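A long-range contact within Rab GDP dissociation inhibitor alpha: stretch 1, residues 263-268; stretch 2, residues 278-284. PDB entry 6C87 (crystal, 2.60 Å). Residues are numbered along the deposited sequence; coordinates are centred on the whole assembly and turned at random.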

ATOM      1  N   LYS A 263     -19.684 -31.528 -16.911  1.00 56.78           N
ATOM      2  CA  LYS A 263     -20.577 -31.545 -15.754  1.00 65.55           C
ATOM      3  C   LYS A 263     -21.611 -30.434 -15.908  1.00 66.84           C
ATOM      4  O   LYS A 263     -21.298 -29.253 -15.727  1.00 68.68           O
ATOM      5  CB  LYS A 263     -19.791 -31.396 -14.449  1.00 58.98           C
ATOM      6  N   LYS A 264     -22.840 -30.821 -16.245  1.00 71.73           N
ATOM      7  CA  LYS A 264     -23.937 -29.871 -16.373  1.00 76.37           C
ATOM      8  C   LYS A 264     -24.394 -29.402 -14.995  1.00 74.89           C
ATOM      9  O   LYS A 264     -24.380 -30.159 -14.019  1.00 71.05           O
ATOM     10  CB  LYS A 264     -25.113 -30.504 -17.125  1.00 80.24           C
ATOM     11  N   VAL A 265     -24.790 -28.138 -14.917  1.00 80.83           N
ATOM     12  CA  VAL A 265     -25.267 -27.539 -13.677  1.00 93.98           C
ATOM     13  C   VAL A 265     -26.792 -27.595 -13.679  1.00 97.60           C
ATOM     14  O   VAL A 265     -27.443 -26.967 -14.521  1.00 97.45           O
ATOM     15  CB  VAL A 265     -24.760 -26.101 -13.512  1.00 94.56           C
ATOM     16  CG1 VAL A 265     -25.382 -25.463 -12.274  1.00 93.20           C
ATOM     17  CG2 VAL A 265     -23.236 -26.084 -13.439  1.00 91.86           C
ATOM     18  N   ASP A 266     -27.367 -28.362 -12.745  1.00 96.90           N
ATOM     19  CA  ASP A 266     -28.822 -28.489 -12.677  1.00 96.49           C
ATOM     20  C   ASP A 266     -29.459 -27.187 -12.207  1.00 91.08           C
ATOM     21  O   ASP A 266     -30.368 -26.657 -12.857  1.00 92.03           O
ATOM     22  CB  ASP A 266     -29.222 -29.635 -11.744  1.00 98.19           C
ATOM     23  CG  ASP A 266     -28.679 -30.980 -12.191  1.00100.54           C
ATOM     24  OD1 ASP A 266     -28.131 -31.065 -13.310  1.00 94.88           O
ATOM     25  OD2 ASP A 266     -28.812 -31.957 -11.417  1.00106.71           O
ATOM     26  N   ARG A 267     -29.001 -26.664 -11.071  1.00 85.76           N
ATOM     27  CA  ARG A 267     -29.551 -25.439 -10.514  1.00 83.48           C
ATOM     28  C   ARG A 267     -28.510 -24.816  -9.601  1.00 79.19           C
ATOM     29  O   ARG A 267     -27.653 -25.510  -9.050  1.00 82.92           O
ATOM     30  CB  ARG A 267     -30.851 -25.700  -9.737  1.00 82.69           C
ATOM     31  N   ILE A 268     -28.594 -23.512  -9.450  1.00 74.49           N
ATOM     32  CA  ILE A 268     -27.860 -22.809  -8.408  1.00 74.24           C
ATOM     33  C   ILE A 268     -28.781 -22.710  -7.205  1.00 79.99           C
ATOM     34  O   ILE A 268     -29.968 -22.398  -7.347  1.00 80.28           O
ATOM     35  CB  ILE A 268     -27.406 -21.416  -8.890  1.00 70.14           C
ATOM     36  CG1 ILE A 268     -26.694 -21.517 -10.239  1.00 68.36           C
ATOM     37  CG2 ILE A 268     -26.497 -20.761  -7.861  1.00 67.88           C
ATOM     38  CD1 ILE A 268     -25.361 -22.243 -10.176  1.00 68.62           C
TER
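Stretch 2 (278-284) GVESGGE

The carboxylate of Asp266 reaches across to the tip of a tight turn in the other stretch, where OD2 accepts two weak hydrogen bonds from consecutive glycine amides: Gly282 N lies 2.7 Å from Asp266 OD2, and Gly283 N lies 3.5 Å from the same oxygen. An aspartate suits this place because its short side chain, with chi1 in the m well and CB directed toward the other stretch, brings an acceptor to backbone N-H groups.

The turn is type I', running from Ser281 to Glu284 and closed by Ser281 N to Glu284 O at 2.7 Å and Glu284 N to Ser281 O at 3.1 Å. Its two central residues both have positive phi, 58° and 72°, a region that glycine enters most easily.

Leading into the turn, residues 278-281 form an extended strand that lies antiparallel to strand residues 267-268. Arg267 and Glu280 make the hydrogen-bonded pair, with CA atoms 5.2 Å apart: Glu280 N donates to Arg267 O at 2.8 Å, and Arg267 N donates to Glu280 O at 3.2 Å, both nearly linear. Glu280 O also accepts a weak bond from Asp266 N at 2.9 Å. Beyond their CB atoms the side chains of Arg267 and Glu280 are not modelled, so what can be described here is the backbone pairing.

Ile268 and Val279 form the next, non-hydrogen-bonded pair, CA to CA 4.6 Å, and their side chains share the face of the sheet opposite that of Arg267 and Glu280. There Val279 CG1 packs 3.8 Å from Ile268 CD1 and 3.7 Å from Val265 CG1, a small apolar cluster suited to branched aliphatic residues. At the start of the turn, the hydroxyl of Ser281 extends the contact past the paired strands: its OG donates to Lys264 O at 2.6 Å, satisfying a loop carbonyl with a compact polar side chain.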

ATOM      1  N   GLY A 278     -25.125 -23.106  -2.383  1.00 73.14           N
ATOM      2  CA  GLY A 278     -24.649 -24.328  -3.000  1.00 79.57           C
ATOM      3  C   GLY A 278     -24.981 -24.334  -4.475  1.00 77.82           C
ATOM      4  O   GLY A 278     -25.743 -23.499  -4.972  1.00 80.00           O
ATOM      5  N   VAL A 279     -24.392 -25.299  -5.172  1.00 76.36           N
ATOM      6  CA  VAL A 279     -24.691 -25.571  -6.570  1.00 78.22           C
ATOM      7  C   VAL A 279     -25.107 -27.030  -6.667  1.00 79.34           C
ATOM      8  O   VAL A 279     -24.498 -27.897  -6.032  1.00 86.16           O
ATOM      9  CB  VAL A 279     -23.482 -25.273  -7.481  1.00 88.51           C
ATOM     10  CG1 VAL A 279     -23.828 -25.537  -8.940  1.00 95.78           C
ATOM     11  CG2 VAL A 279     -23.003 -23.835  -7.290  1.00 85.72           C
ATOM     12  N   GLU A 280     -26.160 -27.301  -7.431  1.00 78.87           N
ATOM     13  CA  GLU A 280     -26.720 -28.643  -7.532  1.00 79.76           C
ATOM     14  C   GLU A 280     -26.388 -29.210  -8.902  1.00 76.94           C
ATOM     15  O   GLU A 280     -26.643 -28.566  -9.924  1.00 75.49           O
ATOM     16  CB  GLU A 280     -28.237 -28.639  -7.307  1.00 79.79           C
ATOM     17  N   SER A 281     -25.806 -30.406  -8.921  1.00 81.23           N
ATOM     18  CA  SER A 281     -25.442 -31.066 -10.170  1.00 84.52           C
ATOM     19  C   SER A 281     -25.651 -32.564 -10.028  1.00 89.73           C
ATOM     20  O   SER A 281     -25.077 -33.190  -9.131  1.00100.82           O
ATOM     21  CB  SER A 281     -23.990 -30.768 -10.551  1.00 79.49           C
ATOM     22  OG  SER A 281     -23.665 -31.374 -11.788  1.00 76.21           O
ATOM     23  N   GLY A 282     -26.472 -33.132 -10.911  1.00 87.47           N
ATOM     24  CA  GLY A 282     -26.706 -34.561 -10.921  1.00 84.70           C
ATOM     25  C   GLY A 282     -27.236 -35.103  -9.612  1.00 91.59           C
ATOM     26  O   GLY A 282     -26.723 -36.102  -9.099  1.00 80.64           O
ATOM     27  N   GLY A 283     -28.236 -34.434  -9.041  1.00 95.88           N
ATOM     28  CA  GLY A 283     -28.814 -34.878  -7.791  1.00106.19           C
ATOM     29  C   GLY A 283     -27.945 -34.672  -6.571  1.00106.89           C
ATOM     30  O   GLY A 283     -28.380 -34.997  -5.459  1.00113.65           O
ATOM     31  N   GLU A 284     -26.734 -34.156  -6.739  1.00 99.31           N
ATOM     32  CA  GLU A 284     -25.847 -33.844  -5.633  1.00 90.58           C
ATOM     33  C   GLU A 284     -25.712 -32.335  -5.487  1.00 85.91           C
ATOM     34  O   GLU A 284     -25.750 -31.592  -6.470  1.00 87.55           O
ATOM     35  CB  GLU A 284     -24.467 -34.469  -5.842  1.00 85.62           C
ATOM     36  CG  GLU A 284     -24.419 -35.963  -5.595  1.00 87.90           C
ATOM     37  CD  GLU A 284     -23.008 -36.461  -5.358  1.00 91.14           C
ATOM     38  OE1 GLU A 284     -22.139 -36.247  -6.231  1.00 89.17           O
ATOM     39  OE2 GLU A 284     -22.758 -37.047  -4.283  1.00 94.85           O
TER